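Local coordinates for protein putative dehydratase (Salmonella enterica subsp. enterica serovar Enteritidis, PDB 3TW9) that dehydrates D-gluconate to 2-dehydro-3-deoxy-D-gluconate with low activity in vitro, using one magnesium ion per subunit, as a member of the mandelate racemase/muconate lactonizing enzyme family, at residues M381-A384 and L385-V388; I259-A262 and K263-E266; P90-I93 and E94-W97. One frame throughout, in Å; residues are numbered along the deposited sequence.

Contact 1 of 3, residues M381-A384 and L385-V388; sequences MNDA and LRDV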
loop_
_atom_site.group_PDB
_atom_site.type_symbol
_atom_site.label_atom_id
_atom_site.label_comp_id
_atom_site.label_asym_id
_atom_site.label_seq_id
_atom_site.Cartn_x
_atom_site.Cartn_y
_atom_site.Cartn_z
ATOM N N MET C 381 3.991 7.772 -29.682
ATOM C CA MET C 381 5.410 7.573 -29.906
ATOM C C MET C 381 5.714 7.543 -31.398
ATOM O O MET C 381 4.832 7.265 -32.211
ATOM C CB MET C 381 5.854 6.267 -29.284
ATOM C CG MET C 381 5.717 6.215 -27.796
ATOM S SD MET C 381 6.325 4.618 -27.284
ATOM C CE MET C 381 5.623 4.497 -25.627
ATOM N N ASN C 382 6.963 7.837 -31.740
ATOM C CA ASN C 382 7.419 7.810 -33.148
ATOM C C ASN C 382 8.066 6.469 -33.504
ATOM O O ASN C 382 8.171 5.582 -32.641
ATOM C CB ASN C 382 8.314 9.030 -33.458
ATOM C CG ASN C 382 9.685 8.974 -32.777
ATOM O OD1 ASN C 382 9.977 8.078 -31.988
ATOM N ND2 ASN C 382 10.545 9.952 -33.111
ATOM N N ASP C 383 8.489 6.298 -34.762
ATOM C CA ASP C 383 9.172 5.055 -35.157
ATOM C C ASP C 383 10.427 4.769 -34.325
ATOM O O ASP C 383 10.594 3.661 -33.833
ATOM C CB ASP C 383 9.557 5.054 -36.639
ATOM C CG ASP C 383 8.361 5.165 -37.563
ATOM O OD1 ASP C 383 7.349 4.470 -37.345
ATOM O OD2 ASP C 383 8.455 5.961 -38.517
ATOM N N ALA C 384 11.279 5.772 -34.153
ATOM C CA ALA C 384 12.538 5.582 -33.440
ATOM C C ALA C 384 12.324 5.032 -32.018
ATOM O O ALA C 384 12.990 4.091 -31.605
ATOM C CB ALA C 384 13.317 6.871 -33.408
ATOM N N LEU C 385 11.354 5.591 -31.294
ATOM C CA LEU C 385 11.056 5.079 -29.952
ATOM C C LEU C 385 10.683 3.613 -29.969
ATOM O O LEU C 385 11.149 2.857 -29.128
ATOM C CB LEU C 385 9.940 5.879 -29.281
ATOM C CG LEU C 385 10.379 7.215 -28.697
ATOM C CD1 LEU C 385 9.149 8.037 -28.368
ATOM C CD2 LEU C 385 11.286 7.011 -27.492
ATOM N N ARG C 386 9.828 3.223 -30.917
ATOM C CA ARG C 386 9.405 1.825 -31.043
ATOM C C ARG C 386 10.575 0.904 -31.403
ATOM O O ARG C 386 10.643 -0.239 -30.945
ATOM C CB ARG C 386 8.269 1.694 -32.075
ATOM C CG ARG C 386 6.875 2.049 -31.534
ATOM C CD ARG C 386 5.764 1.888 -32.611
ATOM N NE ARG C 386 5.865 2.893 -33.673
ATOM C CZ ARG C 386 5.302 4.099 -33.630
ATOM N NH1 ARG C 386 4.580 4.455 -32.577
ATOM N NH2 ARG C 386 5.462 4.957 -34.638
ATOM N N ASP C 387 11.502 1.440 -32.193
ATOM C CA ASP C 387 12.634 0.687 -32.728
ATOM C C ASP C 387 13.650 0.459 -31.615
ATOM O O ASP C 387 14.141 -0.656 -31.418
ATOM C CB ASP C 387 13.269 1.484 -33.884
ATOM C CG ASP C 387 14.283 0.678 -34.682
ATOM O OD1 ASP C 387 14.163 -0.558 -34.755
ATOM O OD2 ASP C 387 15.201 1.293 -35.259
ATOM N N VAL C 388 13.923 1.522 -30.859
ATOM C CA VAL C 388 14.891 1.482 -29.766
ATOM C C VAL C 388 14.389 0.658 -28.585
ATOM O O VAL C 388 15.160 -0.038 -27.921
ATOM C CB VAL C 388 15.326 2.917 -29.338
ATOM C CG1 VAL C 388 16.201 2.889 -28.049
ATOM C CG2 VAL C 388 16.121 3.610 -30.468
HETATM O O HOH W 1 7.069 2.284 -36.224
#

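Contact 2 of 3, residues I259-A262 and K263-E266; sequences INLA and KTLE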
loop_
_atom_site.group_PDB
_atom_site.type_symbol
_atom_site.label_atom_id
_atom_site.label_comp_id
_atom_site.label_asym_id
_atom_site.label_seq_id
_atom_site.Cartn_x
_atom_site.Cartn_y
_atom_site.Cartn_z
ATOM N N ILE C 259 -10.058 28.568 -8.080
ATOM C CA ILE C 259 -11.282 28.203 -7.342
ATOM C C ILE C 259 -12.535 28.681 -8.082
ATOM O O ILE C 259 -13.471 27.905 -8.299
ATOM C CB ILE C 259 -11.270 28.752 -5.879
ATOM C CG1 ILE C 259 -10.113 28.098 -5.115
ATOM C CG2 ILE C 259 -12.658 28.544 -5.162
ATOM C CD1 ILE C 259 -9.875 28.624 -3.662
ATOM N N ASN C 260 -12.526 29.947 -8.517
ATOM C CA ASN C 260 -13.629 30.447 -9.302
ATOM C C ASN C 260 -13.819 29.684 -10.625
ATOM O O ASN C 260 -14.952 29.417 -11.033
ATOM C CB ASN C 260 -13.458 31.939 -9.560
ATOM C CG ASN C 260 -14.719 32.580 -10.004
ATOM O OD1 ASN C 260 -15.645 32.786 -9.214
ATOM N ND2 ASN C 260 -14.781 32.903 -11.288
ATOM N N LEU C 261 -12.718 29.286 -11.244
ATOM C CA LEU C 261 -12.759 28.567 -12.501
ATOM C C LEU C 261 -13.343 27.155 -12.319
ATOM O O LEU C 261 -14.202 26.720 -13.096
ATOM C CB LEU C 261 -11.360 28.492 -13.106
ATOM C CG LEU C 261 -11.228 27.819 -14.470
ATOM C CD1 LEU C 261 -12.026 28.554 -15.565
ATOM C CD2 LEU C 261 -9.757 27.735 -14.837
ATOM N N ALA C 262 -12.903 26.463 -11.277
ATOM C CA ALA C 262 -13.507 25.175 -10.890
ATOM C C ALA C 262 -15.034 25.276 -10.755
ATOM O O ALA C 262 -15.787 24.454 -11.285
ATOM C CB ALA C 262 -12.879 24.665 -9.575
ATOM N N LYS C 263 -15.486 26.301 -10.063
ATOM C CA LYS C 263 -16.926 26.536 -9.906
ATOM C C LYS C 263 -17.636 26.812 -11.235
ATOM O O LYS C 263 -18.701 26.241 -11.495
ATOM C CB LYS C 263 -17.202 27.662 -8.903
ATOM C CG LYS C 263 -16.745 27.298 -7.461
ATOM C CD LYS C 263 -16.826 28.521 -6.517
ATOM C CE LYS C 263 -18.262 28.951 -6.223
ATOM N NZ LYS C 263 -18.328 30.023 -5.181
ATOM N N THR C 264 -17.034 27.647 -12.071
ATOM C CA THR C 264 -17.650 27.989 -13.372
ATOM C C THR C 264 -17.715 26.805 -14.346
ATOM O O THR C 264 -18.579 26.774 -15.223
ATOM C CB THR C 264 -16.952 29.189 -14.054
ATOM O OG1 THR C 264 -15.574 28.892 -14.299
ATOM C CG2 THR C 264 -17.049 30.416 -13.171
ATOM N N LEU C 265 -16.817 25.835 -14.165
ATOM C CA LEU C 265 -16.722 24.652 -15.046
ATOM C C LEU C 265 -17.528 23.458 -14.570
ATOM O O LEU C 265 -17.594 22.452 -15.274
ATOM C CB LEU C 265 -15.270 24.241 -15.244
ATOM C CG LEU C 265 -14.347 25.244 -15.970
ATOM C CD1 LEU C 265 -12.951 24.715 -16.052
ATOM C CD2 LEU C 265 -14.864 25.581 -17.382
ATOM N N GLU C 266 -18.118 23.554 -13.374
ATOM C CA GLU C 266 -19.018 22.499 -12.852
ATOM C C GLU C 266 -20.072 22.010 -13.836
ATOM O O GLU C 266 -20.227 20.813 -14.016
ATOM C CB GLU C 266 -19.709 22.957 -11.564
ATOM C CG GLU C 266 -18.897 22.617 -10.352
ATOM C CD GLU C 266 -19.460 23.117 -9.043
ATOM O OE1 GLU C 266 -20.696 23.138 -8.828
ATOM O OE2 GLU C 266 -18.620 23.485 -8.207
#

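Contact 3 of 3, residues P90-I93 and E94-W97; sequences PTRI and EDIW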
loop_
_atom_site.group_PDB
_atom_site.type_symbol
_atom_site.label_atom_id
_atom_site.label_comp_id
_atom_site.label_asym_id
_atom_site.label_seq_id
_atom_site.Cartn_x
_atom_site.Cartn_y
_atom_site.Cartn_z
ATOM N N PRO C 90 19.658 -8.309 -5.689
ATOM C CA PRO C 90 18.602 -7.477 -6.303
ATOM C C PRO C 90 17.165 -7.909 -5.921
ATOM O O PRO C 90 16.183 -7.196 -6.228
ATOM C CB PRO C 90 18.829 -7.688 -7.802
ATOM C CG PRO C 90 19.369 -9.063 -7.883
ATOM C CD PRO C 90 20.243 -9.247 -6.670
ATOM N N THR C 91 17.027 -9.053 -5.260
ATOM C CA THR C 91 15.682 -9.484 -4.872
ATOM C C THR C 91 15.115 -8.630 -3.707
ATOM O O THR C 91 13.896 -8.608 -3.488
ATOM C CB THR C 91 15.600 -10.992 -4.571
ATOM O OG1 THR C 91 16.261 -11.279 -3.340
ATOM C CG2 THR C 91 16.238 -11.827 -5.717
ATOM N N ARG C 92 16.012 -7.941 -2.988
ATOM C CA ARG C 92 15.658 -7.102 -1.826
ATOM C C ARG C 92 15.265 -5.693 -2.232
ATOM O O ARG C 92 15.914 -4.725 -1.886
ATOM C CB ARG C 92 16.796 -7.096 -0.791
ATOM C CG ARG C 92 17.199 -8.525 -0.334
ATOM C CD ARG C 92 18.108 -8.555 0.866
ATOM N NE ARG C 92 17.486 -7.963 2.063
ATOM C CZ ARG C 92 18.098 -7.816 3.225
ATOM N NH1 ARG C 92 19.360 -8.219 3.352
ATOM N NH2 ARG C 92 17.457 -7.262 4.254
ATOM N N ILE C 93 14.183 -5.582 -2.990
ATOM C CA ILE C 93 13.795 -4.311 -3.589
ATOM C C ILE C 93 13.561 -3.221 -2.569
ATOM O O ILE C 93 14.139 -2.123 -2.677
ATOM C CB ILE C 93 12.551 -4.467 -4.490
ATOM C CG1 ILE C 93 12.856 -5.467 -5.633
ATOM C CG2 ILE C 93 12.160 -3.134 -5.097
ATOM C CD1 ILE C 93 11.813 -5.413 -6.786
ATOM N N GLU C 94 12.748 -3.543 -1.572
ATOM C CA GLU C 94 12.370 -2.589 -0.523
ATOM C C GLU C 94 13.590 -2.174 0.300
ATOM O O GLU C 94 13.767 -1.005 0.589
ATOM C CB GLU C 94 11.319 -3.224 0.384
ATOM C CG GLU C 94 10.716 -2.237 1.384
ATOM C CD GLU C 94 9.868 -1.150 0.713
ATOM O OE1 GLU C 94 8.970 -1.517 -0.064
ATOM O OE2 GLU C 94 10.087 0.051 0.973
ATOM N N ASP C 95 14.446 -3.136 0.635
ATOM C CA ASP C 95 15.623 -2.825 1.466
ATOM C C ASP C 95 16.567 -1.908 0.719
ATOM O O ASP C 95 17.118 -0.967 1.301
ATOM C CB ASP C 95 16.365 -4.086 1.911
ATOM C CG ASP C 95 17.512 -3.776 2.879
ATOM O OD1 ASP C 95 17.220 -3.486 4.059
ATOM O OD2 ASP C 95 18.695 -3.826 2.451
ATOM N N ILE C 96 16.751 -2.185 -0.574
ATOM C CA ILE C 96 17.516 -1.319 -1.446
ATOM C C ILE C 96 16.882 0.073 -1.571
ATOM O O ILE C 96 17.592 1.074 -1.545
ATOM C CB ILE C 96 17.713 -1.969 -2.841
ATOM C CG1 ILE C 96 18.830 -3.015 -2.748
ATOM C CG2 ILE C 96 18.031 -0.920 -3.899
ATOM C CD1 ILE C 96 18.962 -3.940 -3.975
ATOM N N TRP C 97 15.559 0.126 -1.688
ATOM C CA TRP C 97 14.869 1.433 -1.786
ATOM C C TRP C 97 15.048 2.234 -0.494
ATOM O O TRP C 97 15.439 3.409 -0.540
ATOM C CB TRP C 97 13.372 1.305 -2.126
ATOM C CG TRP C 97 12.815 2.579 -2.680
ATOM C CD1 TRP C 97 12.769 2.953 -3.968
ATOM C CD2 TRP C 97 12.272 3.682 -1.916
ATOM N NE1 TRP C 97 12.228 4.209 -4.087
ATOM C CE2 TRP C 97 11.902 4.678 -2.838
ATOM C CE3 TRP C 97 12.024 3.891 -0.542
ATOM C CZ2 TRP C 97 11.323 5.890 -2.446
ATOM C CZ3 TRP C 97 11.452 5.089 -0.148
ATOM C CH2 TRP C 97 11.094 6.075 -1.100
#

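Contact 1 of 3, residues M381-A384 and L385-V388
N382 caps the short helix 383-388 by accepting from the backbone of L385. Its OD1 lies 2.9 Å from L385 N, and the N-H...O angle of 166° makes the bond nearly straight. The donor is tilted from the carbonyl plane of the amide. With chi1 at 70°, the side chain is tucked in over its own backbone, and this lets OD1 reach forward to the helix. The same OD1 rests 3.4 Å from L385 CG, the branch point of the leucine. The other end of the amide is also used: ND2 donates to P41 O.

The other polar side-chain contacts centre on the guanidinium of R386. Its chain bends at chi3, which turns the guanidinium back over the first turn. NH1 donates to M381 O at 2.8 Å, arriving above the carbonyl plane. N382 O lies over the middle of one guanidinium face, 3.3 Å above its plane. D383 OD1 is at the edge, in plane, and forms a salt bridge with R386 NH2 at 3.3 Å. The hydrogen bond in this bridge is weak, and the two flat groups stand 78° apart. A water also bridges the pair, donating to D383 OD1 and accepting from R386 NE.

This is a helix N-terminus with an Asn N-cap, at the surface of the enolase-like C-terminal domain. Helical backbone bonds follow at once, with D387 N donating to D383 O and V388 N to A384 O at 2.8 Å.

The apolar contact is small. L385 CD1 meets M381 CB at 3.9 Å, and the two side chains cross at about a right angle. Both also pack on P357 of helix 357-369, while the carboxylate of D387 is paired with K416.

Contact 2 of 3, residues I259-A262 and K263-E266
The backbone from I259 to T264 follows helix 255-265, with K263 N donating to I259 O, T264 N to N260 O and L265 N to L261 O. The last of these bonds is 3.0 Å long.

T264 adds a side-chain bond to this ladder. Its OG1 donates to L261 O at 2.8 Å. With chi1 at 60°, OG1 is turned back toward the preceding turn. Its methyl, CG2, packs against the same turn, 3.2 Å from N260 O, and also faces N260 ND2.

L261 and L265 make the apolar part. L265 CD1 approaches the branch point of L261, with 3.9 Å between CD1 and L261 CG. L261 CD1 is also 3.8 Å from T264 OG1. Both leucines pack on V228 of helix 221-239, and L265 also touches L273 of strand 272-274.

The aliphatic part of K263 runs back along the helix, its CG passing 3.4 Å from I259 O. Its NZ goes on to Q291 OE1, while E266 OE2 is held by S292 OG and S293 N. The helix belongs to the beta-alpha-beta unit of strands 244-248 and 272-274, which carry the magnesium ligands D248 and E274 in the barrel of this domain.

L261 O therefore takes two hydrogen bonds, one from a hydroxyl and one from an amide. The T264 hydroxyl is satisfied as a donor by its own helix, and the bond to L261 O probably helps fix the rotation of the T264 side chain beside L261.

Contact 3 of 3, residues P90-I93 and E94-W97
R92 lies side by side with D95, one turn on, and both side chains point the same way. Its CB is 4.1 Å from D95 CB. CG follows beside the backbone N, anti to the carbonyl carbon (chi1 -55°). CD carries the chain on, with a bend at chi3 (62°). NE then passes 4.0 Å from D95 CB, but its hydrogen bond goes to K142 O of the second subunit, on which D95 also packs. CZ comes within 4.1 Å of D95 CG. NH2 ends 3.8 Å from D95 OD1. This salt bridge is long and rests on charge alone, because the oxygen lies well out of the guanidinium plane. The two planes are stacked, 22° apart, with D95 OD2 over the middle of the guanidinium face, 4.0 Å above it.

R92 is the N-cap residue and the centre of an inverse gamma turn. Its carbonyl starts the helix, taking I96 N at 3.0 Å. I93 O then takes W97 N.

Helix 93-101 lies between several partners. I93 packs on W124 and K127 of helix 110-131. I93, E94 and W97 touch T331 of helix 330-342.

How the contacts relate
The three contacts come along the chain in the order 3, 2, 1, and none touches another. Contact 3 belongs to the N-terminal family region, at the start of helix 93-101. Contacts 2 and 1 both fall in the enolase-like C-terminal region, on helices 255-265 and 383-388. Their centres are about 40 Å apart, on opposite sides of the chain's centre. Contact 3 is about 31 Å from contact 1 and about 45 Å from contact 2, centre to centre. Contacts 1 and 3 lie at helix starts, contact 2 in later turns. Of the three, only contact 3 touches the second subunit of the two-chain assembly, so the start of helix 93-101 is part of that interface.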